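DNA-(apurinic or apyrimidinic site) endonuclease 2 (PDB 6WCD) cleaves DNA in repair, acting as a 3'-5' exonuclease and a weak endonuclease at apurinic or apyrimidinic sites. Local coordinates at residues A[53-58]-A[75-80]. Residues are numbered along the deposited sequence; the frame is centred on the assembly and turned at random.
Sequences NSYFSF and STTPQA. With BU1 (1,4-butanediol), chain D.
With CG set between its backbone N and carbonyl carbon (chi1 51°), N53 carries its amide out to T77 and P78, and Y55 has CG anti to the carbonyl carbon (chi1 -52°), on the side from which its ring extends to the same proline. The amide of N53 works on two fronts. Its ND2 crosses to T77 OG1 at 3.2 Å, a weak hydrogen bond bent to 125° at the hydrogen; T77 OG1 is also hydrogen-bonded to S74 O. On the other branch, Y55 OH donates to N53 OD1 over 2.7 Å, with N53 OD1 lying in the plane of the tyrosine ring, at its edge. With OH donating to OD1, and T77 OG1 engaged with a carbonyl and taking the N-H weakly, the amide would probably resist a flip. P78 reaches tip to tip toward both side chains: its CD lies 3.5 Å from N53 OD1, while its CG meets the ring obliquely, 3.6 Å from Y55 CZ. T77 CG2 adds a looser touch, 3.7 Å from N53 OD1. A phenylalanine in place of Y55 lacks the hydroxyl, and would probably leave N53 OD1 without that donor, P78 CD with one contact fewer and the amide freer to turn. All four touching residues are buried, away from the magnesium site. Strand 53-57 is an outermost strand of the six-stranded sheet, paired antiparallel with 68-72; the chain then passes through 75-80 into strand 80-83 of the second sheet. Y55 packs from the first sheet onto V120 and T122 of strand 119-127 in the second, and P78, in the linking loop, packs on T122 and H124 in this DNase I-like catalytic domain.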
# COMPACT_ATOMS: atom_id res chain seq x y z
N ASN A 53 -2.74 6.72 14.94
CA ASN A 53 -2.21 5.46 15.41
C ASN A 53 -1.66 4.74 14.20
O ASN A 53 -2.32 4.70 13.14
CB ASN A 53 -3.23 4.62 16.20
CG ASN A 53 -4.56 4.39 15.51
OD1 ASN A 53 -4.83 3.28 14.99
ND2 ASN A 53 -5.42 5.38 15.53
N SER A 54 -0.44 4.22 14.30
CA SER A 54 0.25 3.73 13.12
C SER A 54 0.75 2.32 13.27
O SER A 54 0.99 1.83 14.36
CB SER A 54 1.41 4.64 12.75
OG SER A 54 2.46 4.58 13.75
N TYR A 55 0.94 1.70 12.10
CA TYR A 55 1.24 0.27 11.92
C TYR A 55 2.31 0.16 10.85
O TYR A 55 2.07 0.47 9.70
CB TYR A 55 -0.03 -0.51 11.54
CG TYR A 55 -1.14 -0.20 12.52
CD1 TYR A 55 -1.28 -0.95 13.69
CD2 TYR A 55 -1.94 0.94 12.37
CE1 TYR A 55 -2.18 -0.60 14.69
CE2 TYR A 55 -2.83 1.31 13.35
CZ TYR A 55 -2.95 0.53 14.51
OH TYR A 55 -3.81 0.87 15.52
N PHE A 56 3.48 -0.30 11.25
CA PHE A 56 4.65 -0.37 10.37
C PHE A 56 5.00 -1.81 10.11
O PHE A 56 4.87 -2.68 11.00
CB PHE A 56 5.89 0.29 11.00
CG PHE A 56 5.97 1.78 10.83
CD1 PHE A 56 5.05 2.62 11.36
CD2 PHE A 56 7.04 2.32 10.15
CE1 PHE A 56 5.15 4.01 11.19
CE2 PHE A 56 7.16 3.67 9.98
CZ PHE A 56 6.22 4.54 10.54
N SER A 57 5.55 -2.06 8.94
CA SER A 57 6.35 -3.25 8.71
C SER A 57 7.76 -2.79 8.45
O SER A 57 8.00 -1.97 7.57
CB SER A 57 5.81 -4.07 7.54
OG SER A 57 6.60 -5.28 7.40
N PHE A 58 8.67 -3.27 9.26
CA PHE A 58 10.08 -2.92 9.19
C PHE A 58 10.88 -4.00 8.48
O PHE A 58 10.73 -5.19 8.79
CB PHE A 58 10.63 -2.79 10.60
CG PHE A 58 9.92 -1.82 11.46
CD1 PHE A 58 10.11 -0.47 11.33
CD2 PHE A 58 9.11 -2.27 12.50
CE1 PHE A 58 9.51 0.44 12.15
CE2 PHE A 58 8.45 -1.37 13.34
CZ PHE A 58 8.68 -0.01 13.20
N SER A 75 -10.74 8.06 14.05
CA SER A 75 -11.97 7.61 13.37
C SER A 75 -11.84 6.23 12.75
O SER A 75 -12.87 5.54 12.57
CB SER A 75 -12.31 8.60 12.24
OG SER A 75 -11.30 8.62 11.24
N THR A 76 -10.62 5.79 12.44
CA THR A 76 -10.41 4.56 11.69
C THR A 76 -9.54 3.56 12.40
O THR A 76 -8.97 2.69 11.75
CB THR A 76 -9.80 4.84 10.32
OG1 THR A 76 -8.64 5.66 10.50
CG2 THR A 76 -10.77 5.53 9.48
N THR A 77 -9.38 3.69 13.72
CA THR A 77 -8.55 2.74 14.45
C THR A 77 -8.96 1.33 14.05
O THR A 77 -10.13 0.98 14.19
CB THR A 77 -8.74 2.95 15.95
OG1 THR A 77 -8.38 4.32 16.28
CG2 THR A 77 -7.85 2.03 16.75
N PRO A 78 -8.04 0.49 13.60
CA PRO A 78 -8.39 -0.82 13.09
C PRO A 78 -8.69 -1.83 14.17
O PRO A 78 -8.12 -1.81 15.27
CB PRO A 78 -7.15 -1.23 12.27
CG PRO A 78 -6.04 -0.49 12.89
CD PRO A 78 -6.61 0.81 13.33
N GLN A 79 -9.59 -2.76 13.83
CA GLN A 79 -9.88 -3.87 14.72
C GLN A 79 -8.78 -4.90 14.72
O GLN A 79 -8.63 -5.64 15.71
CB GLN A 79 -11.22 -4.51 14.33
CG GLN A 79 -12.48 -3.73 14.77
CD GLN A 79 -12.77 -2.43 14.01
OE1 GLN A 79 -12.28 -2.20 12.91
NE2 GLN A 79 -13.62 -1.59 14.60
N ALA A 80 -7.98 -4.96 13.66
CA ALA A 80 -6.92 -5.93 13.54
C ALA A 80 -5.85 -5.35 12.63
O ALA A 80 -6.10 -4.50 11.80
CB ALA A 80 -7.43 -7.26 12.96
C1 BU1 D . -15.04 10.52 10.58
C2 BU1 D . -14.01 9.99 9.57
C3 BU1 D . -14.46 10.20 8.12
C4 BU1 D . -15.26 8.99 7.67
O5 BU1 D . -15.91 9.49 11.00
O6 BU1 D . -16.04 9.22 6.51